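Long-range contacts in m3DLH protein (Halieaceae bacterium, PDB 7JKA), which probably hydrolyses dienelactone-type esters as a member of the alpha/beta-hydrolase superfamily and may also have phosphotriesterase activity: residues G12-R17 / E31-Q37; L65-Y70 / M242-D247. The contacts are given in a common frame with arbitrary orientation. Where two conformers were deposited one is given. Residue numbers count along the deposited sequence, not the author numbering.

From the N terminus, interaction 1 closes first: strand 14-22 turns back into strand 27-35, so that 12-17 meets 31-37 across 13 intervening residues of a beta hairpin at the edge of the central sheet. Interaction 2 opens only afterwards, so the two are in series, neither nested nor crossed. It closes a far larger loop of 171 residues, bringing the end of helix 56-67 and the following turn against the C-terminal helix 232-250. Their centres lie about 14 Å apart, and they touch at Ala-66 and Gly-67, where the hairpin packs on helix 56-67. That helix thus stands between the N-terminal hairpin and the last helix of the alpha/beta-hydrolase fold.

Interaction 1: residues G12-R17 / E31-Q37; sequences GAMKHR and ELHWDEQ
Trp-34 (chi1 77°, p) is overlapped on both faces of its indole: Lys-15 CB lies 3.7 Å from the centroid of the six-membered ring, a CH-pi contact, and Arg-17 extends over the opposite face (chi1 p, then t, t), its CZ 4.6 Å from that centroid in a cation-pi interaction. The strands 14-17 and 31-35 are antiparallel, axes 4.7 Å apart at 161°, in a regular beta hairpin. Lys-15/Trp-34 and Arg-17/Leu-32 are hydrogen-bonded pairs (Lys-15 N to Trp-34 O 2.8 Å, Leu-32 N to Arg-17 O 2.8 Å); Met-14/Asp-35 and His-16/His-33 are non-hydrogen-bonded pairs. On the sheet face that carries His-16 and His-33, His-16 CB lies 3.6 Å from the His-33 ring centroid, a CH-pi contact, and a water joins Lys-15 O to His-33 ND1. His-33 NE2 donates to Glu-31 OE1 (2.7 Å). At the open end, Asp-35 OD1 receives Gln-37 N (3.0 Å) in an Asx turn and also Ala-13 N (3.0 Å), while Glu-36 N reaches Ala-13 O (2.8 Å). Backbone pairing therefore sets the register, while the Arg-17 guanidinium, salt-bridged to Glu-120 and hydrogen-bonded to Gln-118 through NH2, lies charge-paired against the indole.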
ATOM      1  N   GLY A  12      14.204  10.334  16.931  1.00 41.55           N
ATOM      2  CA  GLY A  12      12.982  11.023  17.312  1.00 45.94           C
ATOM      3  C   GLY A  12      12.344  10.415  18.548  1.00 39.49           C
ATOM      4  O   GLY A  12      13.038   9.852  19.394  1.00 46.97           O
ATOM      5  N   ALA A  13      11.017  10.530  18.657  1.00 24.78           N
ATOM      6  CA  ALA A  13      10.252   9.900  19.731  1.00 27.45           C
ATOM      7  C   ALA A  13       9.149   9.056  19.094  1.00 21.38           C
ATOM      8  O   ALA A  13       7.963   9.386  19.181  1.00 21.85           O
ATOM      9  CB  ALA A  13       9.675  10.937  20.691  1.00 23.14           C
ATOM     10  N   MET A  14       9.554   7.956  18.462  1.00 24.02           N
ATOM     11  CA  MET A  14       8.627   7.125  17.694  1.00 20.95           C
ATOM     12  C   MET A  14       7.732   6.334  18.632  1.00 19.32           C
ATOM     13  O   MET A  14       8.209   5.694  19.575  1.00 22.67           O
ATOM     14  CB  MET A  14       9.392   6.162  16.788  1.00 34.91           C
ATOM     15  CG  MET A  14       9.264   6.456  15.300  1.00 34.60           C
ATOM     16  SD  MET A  14       9.750   8.136  14.912  1.00 32.70           S
ATOM     17  CE  MET A  14      11.512   8.044  15.133  1.00 39.95           C
ATOM     18  N   LYS A  15       6.438   6.385  18.368  1.00 18.10           N
ATOM     19  CA  LYS A  15       5.439   5.712  19.180  1.00 18.21           C
ATOM     20  C   LYS A  15       4.524   4.917  18.271  1.00 16.75           C
ATOM     21  O   LYS A  15       4.458   5.160  17.066  1.00 15.99           O
ATOM     22  CB  LYS A  15       4.620   6.729  19.986  1.00 18.81           C
ATOM     23  CG  LYS A  15       5.437   7.351  21.081  1.00 20.74           C
ATOM     24  CD  LYS A  15       4.629   8.228  22.037  1.00 22.53           C
ATOM     25  CE  LYS A  15       3.525   7.438  22.761  1.00 22.64           C
ATOM     26  NZ  LYS A  15       4.046   6.456  23.738  1.00 24.36           N
ATOM     27  N   HIS A  16       3.821   3.957  18.861  1.00 17.06           N
ATOM     28  CA  HIS A  16       2.771   3.267  18.138  1.00 15.92           C
ATOM     29  C   HIS A  16       1.613   3.000  19.080  1.00 16.55           C
ATOM     30  O   HIS A  16       1.783   2.891  20.300  1.00 19.81           O
ATOM     31  CB  HIS A  16       3.262   1.959  17.491  1.00 19.38           C
ATOM     32  CG  HIS A  16       3.822   0.976  18.468  1.00 33.01           C
ATOM     33  ND1 HIS A  16       3.196  -0.216  18.765  1.00 38.96           N
ATOM     34  CD2 HIS A  16       4.943   1.012  19.229  1.00 41.06           C
ATOM     35  CE1 HIS A  16       3.912  -0.874  19.658  1.00 44.37           C
ATOM     36  NE2 HIS A  16       4.975  -0.150  19.960  1.00 49.83           N
ATOM     37  N   ARG A  17       0.428   2.858  18.480  1.00 17.23           N
ATOM     38  CA  ARG A  17      -0.746   2.487  19.254  1.00 19.02           C
ATOM     39  C   ARG A  17      -1.660   1.646  18.380  1.00 17.69           C
ATOM     40  O   ARG A  17      -1.739   1.834  17.158  1.00 16.17           O
ATOM     41  CB  ARG A  17      -1.491   3.711  19.818  1.00 17.53           C
ATOM     42  CG  ARG A  17      -2.246   4.569  18.815  1.00 16.72           C
ATOM     43  CD  ARG A  17      -2.870   5.760  19.544  1.00 23.54           C
ATOM     44  NE  ARG A  17      -3.616   6.671  18.666  1.00 18.48           N
ATOM     45  CZ  ARG A  17      -3.138   7.833  18.234  1.00 23.20           C
ATOM     46  NH1 ARG A  17      -1.917   8.238  18.601  1.00 20.50           N
ATOM     47  NH2 ARG A  17      -3.885   8.604  17.459  1.00 16.99           N
ATOM     48  N   GLU A  31      -2.453  -0.450  13.365  1.00 16.85           N
ATOM     49  CA  GLU A  31      -1.439   0.110  14.245  1.00 17.19           C
ATOM     50  C   GLU A  31      -0.970   1.439  13.675  1.00 18.92           C
ATOM     51  O   GLU A  31      -0.519   1.499  12.523  1.00 16.70           O
ATOM     52  CB  GLU A  31      -0.279  -0.883  14.412  1.00 16.95           C
ATOM     53  CG  GLU A  31       0.717  -0.503  15.484  1.00 23.60           C
ATOM     54  CD  GLU A  31       1.718  -1.608  15.730  1.00 25.56           C
ATOM     55  OE1 GLU A  31       2.651  -1.738  14.941  1.00 23.11           O
ATOM     56  OE2 GLU A  31       1.566  -2.364  16.718  1.00 42.55           O
ATOM     57  N   LEU A  32      -1.092   2.503  14.467  1.00 13.72           N
ATOM     58  CA  LEU A  32      -0.649   3.835  14.065  1.00 16.11           C
ATOM     59  C   LEU A  32       0.747   4.063  14.615  1.00 15.94           C
ATOM     60  O   LEU A  32       0.990   3.809  15.797  1.00 14.46           O
ATOM     61  CB  LEU A  32      -1.587   4.940  14.573  1.00 15.12           C
ATOM     62  CG  LEU A  32      -1.215   6.346  14.081  1.00 13.06           C
ATOM     63  CD1 LEU A  32      -1.730   6.559  12.640  1.00 17.37           C
ATOM     64  CD2 LEU A  32      -1.710   7.454  14.994  1.00 17.66           C
ATOM     65  N   HIS A  33       1.655   4.525  13.751  1.00 12.81           N
ATOM     66  CA  HIS A  33       3.010   4.923  14.121  1.00 15.61           C
ATOM     67  C   HIS A  33       3.176   6.408  13.871  1.00 13.56           C
ATOM     68  O   HIS A  33       2.760   6.915  12.828  1.00 15.33           O
ATOM     69  CB  HIS A  33       4.058   4.137  13.317  1.00 15.93           C
ATOM     70  CG  HIS A  33       4.096   2.682  13.663  1.00 14.62           C
ATOM     71  ND1 HIS A  33       5.179   2.095  14.276  1.00 19.64           N
ATOM     72  CD2 HIS A  33       3.173   1.702  13.494  1.00 15.58           C
ATOM     73  CE1 HIS A  33       4.913   0.816  14.490  1.00 20.56           C
ATOM     74  NE2 HIS A  33       3.715   0.548  14.005  1.00 19.23           N
ATOM     75  N   TRP A  34       3.771   7.115  14.830  1.00 14.38           N
ATOM     76  CA  TRP A  34       3.949   8.548  14.661  1.00 15.06           C
ATOM     77  C   TRP A  34       5.137   8.976  15.508  1.00 16.35           C
ATOM     78  O   TRP A  34       5.583   8.248  16.395  1.00 18.10           O
ATOM     79  CB  TRP A  34       2.668   9.320  15.017  1.00 15.24           C
ATOM     80  CG  TRP A  34       2.420   9.464  16.491  1.00 16.10           C
ATOM     81  CD1 TRP A  34       2.681  10.574  17.245  1.00 18.38           C
ATOM     82  CD2 TRP A  34       1.881   8.481  17.397  1.00 16.74           C
ATOM     83  NE1 TRP A  34       2.336  10.348  18.560  1.00 18.52           N
ATOM     84  CE2 TRP A  34       1.853   9.070  18.682  1.00 18.19           C
ATOM     85  CE3 TRP A  34       1.426   7.156  17.254  1.00 17.16           C
ATOM     86  CZ2 TRP A  34       1.390   8.396  19.809  1.00 21.08           C
ATOM     87  CZ3 TRP A  34       0.977   6.488  18.396  1.00 15.89           C
ATOM     88  CH2 TRP A  34       0.951   7.110  19.645  1.00 18.68           C
ATOM     89  N   ASP A  35       5.655  10.165  15.217  1.00 16.87           N
ATOM     90  CA  ASP A  35       6.732  10.761  16.003  1.00 19.53           C
ATOM     91  C   ASP A  35       6.111  11.746  16.981  1.00 21.59           C
ATOM     92  O   ASP A  35       5.541  12.757  16.561  1.00 21.80           O
ATOM     93  CB  ASP A  35       7.740  11.439  15.073  1.00 21.03           C
ATOM     94  CG  ASP A  35       8.898  12.114  15.804  1.00 24.43           C
ATOM     95  OD1 ASP A  35       9.011  12.034  17.048  1.00 23.89           O
ATOM     96  OD2 ASP A  35       9.715  12.731  15.095  1.00 30.34           O
ATOM     97  N   GLU A  36       6.215  11.442  18.285  1.00 18.82           N
ATOM     98  CA  GLU A  36       5.613  12.292  19.304  1.00 20.19           C
ATOM     99  C   GLU A  36       6.224  13.689  19.311  1.00 25.41           C
ATOM    100  O   GLU A  36       5.597  14.634  19.805  1.00 24.45           O
ATOM    101  CB  GLU A  36       5.753  11.615  20.670  1.00 22.37           C
ATOM    102  CG  GLU A  36       4.888  12.213  21.793  1.00 23.76           C
ATOM    103  CD  GLU A  36       3.404  11.843  21.651  1.00 25.24           C
ATOM    104  OE1 GLU A  36       2.786  12.235  20.649  1.00 24.03           O
ATOM    105  OE2 GLU A  36       2.871  11.194  22.571  1.00 38.51           O
ATOM    106  N   GLN A  37       7.417  13.855  18.743  1.00 21.46           N
ATOM    107  CA  GLN A  37       8.027  15.176  18.707  1.00 24.74           C
ATOM    108  C   GLN A  37       7.393  16.113  17.683  1.00 23.89           C
ATOM    109  O   GLN A  37       7.618  17.326  17.759  1.00 28.83           O
ATOM    110  CB  GLN A  37       9.520  15.050  18.426  1.00 26.45           C
ATOM    111  CG  GLN A  37      10.295  14.432  19.574  1.00 30.96           C
ATOM    112  CD  GLN A  37      11.776  14.540  19.349  1.00 30.20           C
ATOM    113  OE1 GLN A  37      12.219  14.720  18.220  1.00 38.86           O
ATOM    114  NE2 GLN A  37      12.551  14.480  20.421  1.00 34.52           N
TER
HETATM  115  O   HOH W   1       6.668   3.931  15.784  1.00 20.88           O

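Interaction 2: residues L65-Y70 / M242-D247; sequences LAGLGY and MRNLFD
In this alpha/beta-hydrolase fold, helices 56-67 and 232-250 cover the same face of the central sheet, and here the end of the first meets a late turn of the second. Residues 65-67 are helical; Leu-68 follows, and Gly-69, at phi 93° and psi 19°, ends the helix in a Schellman motif, with Tyr-70 N bonded to Leu-65 O (3.1 Å) and Gly-69 N to Ala-66 O (3.0 Å). This turn presents Leu-65, Leu-68 and Tyr-70 to the regular helix 242-247. The nearest CA pair, Leu-68 and Arg-243, is 8.6 Å apart, so side chains alone fill the gap. Leu-65 (m, t) pushes CD2 into the hollow between Met-242 and Phe-246, one helical turn apart, 3.7 Å from Met-242 CE and 4.1 Å from Phe-246 CE2. Leu-65 and Phe-246 both also pack on Val-45 and Ile-129 of the sheet. Toward the surface, Leu-68 (m, t) rests its CD2 on one face of the Arg-243 guanidinium, 3.3 Å from CZ. Phe-246 (chi1 m) turns its ring edge toward the face of Tyr-70 in an offset edge-to-face pair, centroids 5.8 Å apart and planes at 79°. No hydrogen bond joins the segments: the Tyr-70 hydroxyl nestles against the base of Phe-246, OH 3.4 Å from CB, and stops 3.8 Å short of Asp-247 OD1.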
ATOM      1  N   LEU A  65       8.164   5.292   8.228  1.00 15.21           N
ATOM      2  CA  LEU A  65       7.440   6.488   7.801  1.00 12.95           C
ATOM      3  C   LEU A  65       7.299   7.496   8.945  1.00 14.05           C
ATOM      4  O   LEU A  65       7.421   8.708   8.734  1.00 15.68           O
ATOM      5  CB  LEU A  65       6.067   6.084   7.263  1.00 12.35           C
ATOM      6  CG  LEU A  65       6.141   5.377   5.894  1.00 10.70           C
ATOM      7  CD1 LEU A  65       4.811   4.711   5.668  1.00 15.11           C
ATOM      8  CD2 LEU A  65       6.438   6.348   4.754  1.00 12.98           C
ATOM      9  N   ALA A  66       7.018   7.018  10.156  1.00 15.64           N
ATOM     10  CA  ALA A  66       7.011   7.918  11.310  1.00 14.66           C
ATOM     11  C   ALA A  66       8.366   8.599  11.480  1.00 17.89           C
ATOM     12  O   ALA A  66       8.437   9.776  11.865  1.00 19.49           O
ATOM     13  CB  ALA A  66       6.637   7.141  12.578  1.00 17.75           C
ATOM     14  N   GLY A  67       9.462   7.880  11.187  1.00 16.84           N
ATOM     15  CA  GLY A  67      10.777   8.498  11.277  1.00 17.64           C
ATOM     16  C   GLY A  67      11.018   9.576  10.240  1.00 18.41           C
ATOM     17  O   GLY A  67      11.928  10.389  10.409  1.00 23.35           O
ATOM     18  N   LEU A  68      10.200   9.615   9.193  1.00 18.33           N
ATOM     19  CA  LEU A  68      10.251  10.667   8.189  1.00 18.10           C
ATOM     20  C   LEU A  68       9.344  11.837   8.516  1.00 18.95           C
ATOM     21  O   LEU A  68       9.280  12.789   7.727  1.00 23.39           O
ATOM     22  CB  LEU A  68       9.854  10.096   6.821  1.00 18.35           C
ATOM     23  CG  LEU A  68      10.819   9.037   6.292  1.00 18.95           C
ATOM     24  CD1 LEU A  68      10.274   8.419   5.009  1.00 22.89           C
ATOM     25  CD2 LEU A  68      12.211   9.639   6.106  1.00 21.82           C
ATOM     26  N   GLY A  69       8.640  11.789   9.645  1.00 18.12           N
ATOM     27  CA  GLY A  69       7.728  12.850  10.033  1.00 20.93           C
ATOM     28  C   GLY A  69       6.293  12.634   9.607  1.00 21.23           C
ATOM     29  O   GLY A  69       5.518  13.600   9.570  1.00 21.57           O
ATOM     30  N   TYR A  70       5.909  11.410   9.285  1.00 14.69           N
ATOM     31  CA  TYR A  70       4.530  11.122   8.912  1.00 14.70           C
ATOM     32  C   TYR A  70       3.818  10.405  10.060  1.00 16.25           C
ATOM     33  O   TYR A  70       4.439   9.955  11.017  1.00 16.97           O
ATOM     34  CB  TYR A  70       4.472  10.272   7.645  1.00 14.29           C
ATOM     35  CG  TYR A  70       5.281  10.833   6.499  1.00 16.65           C
ATOM     36  CD1 TYR A  70       5.260  12.189   6.207  1.00 21.60           C
ATOM     37  CD2 TYR A  70       6.072  10.009   5.733  1.00 19.77           C
ATOM     38  CE1 TYR A  70       5.989  12.695   5.174  1.00 22.19           C
ATOM     39  CE2 TYR A  70       6.815  10.510   4.692  1.00 18.09           C
ATOM     40  CZ  TYR A  70       6.760  11.847   4.417  1.00 18.54           C
ATOM     41  OH  TYR A  70       7.492  12.374   3.380  1.00 25.49           O
ATOM     42  N   MET A 242       9.798   6.806  -3.422  1.00 11.94           N
ATOM     43  CA  MET A 242       8.612   7.134  -2.638  1.00 12.79           C
ATOM     44  C   MET A 242       8.810   8.424  -1.859  1.00 11.71           C
ATOM     45  O   MET A 242       7.943   9.309  -1.868  1.00 12.87           O
ATOM     46  CB  MET A 242       8.311   5.991  -1.677  1.00 11.50           C
ATOM     47  CG  MET A 242       7.090   6.227  -0.782  1.00 12.67           C
ATOM     48  SD  MET A 242       7.167   5.230   0.716  1.00 13.84           S
ATOM     49  CE  MET A 242       8.425   6.150   1.603  1.00 14.44           C
ATOM     50  N   ARG A 243       9.941   8.543  -1.160  0.56 13.18           N
ATOM     51  CA  ARG A 243      10.210   9.753  -0.387  0.56 13.79           C
ATOM     52  C   ARG A 243      10.254  10.989  -1.278  0.56 14.29           C
ATOM     53  O   ARG A 243       9.745  12.045  -0.896  0.56 15.81           O
ATOM     54  CB  ARG A 243      11.523   9.617   0.384  0.56 15.53           C
ATOM     55  CG  ARG A 243      11.494   8.650   1.546  0.56 14.16           C
ATOM     56  CD  ARG A 243      12.833   8.705   2.300  0.56 14.85           C
ATOM     57  NE  ARG A 243      13.049  10.026   2.900  0.56 18.79           N
ATOM     58  CZ  ARG A 243      14.150  10.399   3.554  0.56 23.85           C
ATOM     59  NH1 ARG A 243      15.161   9.553   3.713  0.56 28.93           N
ATOM     60  NH2 ARG A 243      14.231  11.617   4.067  0.56 23.65           N
ATOM     61  N   ASN A 244      10.864  10.883  -2.466  1.00 15.43           N
ATOM     62  CA  ASN A 244      10.914  12.040  -3.369  1.00 14.04           C
ATOM     63  C   ASN A 244       9.517  12.459  -3.809  1.00 14.64           C
ATOM     64  O   ASN A 244       9.236  13.655  -3.938  1.00 17.11           O
ATOM     65  CB  ASN A 244      11.760  11.744  -4.611  1.00 16.22           C
ATOM     66  CG  ASN A 244      13.252  11.563  -4.309  1.00 16.85           C
ATOM     67  OD1 ASN A 244      13.779  12.052  -3.317  1.00 19.53           O
ATOM     68  ND2 ASN A 244      13.946  10.867  -5.217  1.00 14.33           N
ATOM     69  N   LEU A 245       8.639  11.485  -4.081  1.00 13.86           N
ATOM     70  CA  LEU A 245       7.264  11.800  -4.474  1.00 13.94           C
ATOM     71  C   LEU A 245       6.508  12.443  -3.321  1.00 13.56           C
ATOM     72  O   LEU A 245       5.830  13.461  -3.500  1.00 14.32           O
ATOM     73  CB  LEU A 245       6.534  10.539  -4.935  1.00 14.72           C
ATOM     74  CG  LEU A 245       5.098  10.766  -5.427  1.00 12.36           C
ATOM     75  CD1 LEU A 245       5.064  11.744  -6.602  1.00 19.45           C
ATOM     76  CD2 LEU A 245       4.466   9.444  -5.825  1.00 18.96           C
ATOM     77  N   PHE A 246       6.636  11.869  -2.126  1.00 12.68           N
ATOM     78  CA  PHE A 246       5.975  12.451  -0.959  1.00 13.55           C
ATOM     79  C   PHE A 246       6.452  13.879  -0.714  1.00 17.34           C
ATOM     80  O   PHE A 246       5.638  14.768  -0.426  1.00 16.81           O
ATOM     81  CB  PHE A 246       6.235  11.585   0.268  1.00 13.12           C
ATOM     82  CG  PHE A 246       5.448  10.290   0.290  1.00 12.78           C
ATOM     83  CD1 PHE A 246       4.567   9.952  -0.732  1.00 12.85           C
ATOM     84  CD2 PHE A 246       5.636   9.393   1.327  1.00 12.91           C
ATOM     85  CE1 PHE A 246       3.848   8.750  -0.690  1.00 14.95           C
ATOM     86  CE2 PHE A 246       4.913   8.192   1.384  1.00 15.01           C
ATOM     87  CZ  PHE A 246       4.033   7.873   0.384  1.00 17.26           C
ATOM     88  N   ASP A 247       7.764  14.125  -0.833  1.00 17.21           N
ATOM     89  CA  ASP A 247       8.273  15.481  -0.612  1.00 17.75           C
ATOM     90  C   ASP A 247       7.663  16.453  -1.609  1.00 18.30           C
ATOM     91  O   ASP A 247       7.332  17.600  -1.273  1.00 19.21           O
ATOM     92  CB  ASP A 247       9.799  15.506  -0.746  1.00 18.27           C
ATOM     93  CG  ASP A 247      10.508  14.935   0.445  1.00 28.23           C
ATOM     94  OD1 ASP A 247       9.851  14.651   1.471  1.00 31.19           O
ATOM     95  OD2 ASP A 247      11.741  14.767   0.354  1.00 31.75           O
TER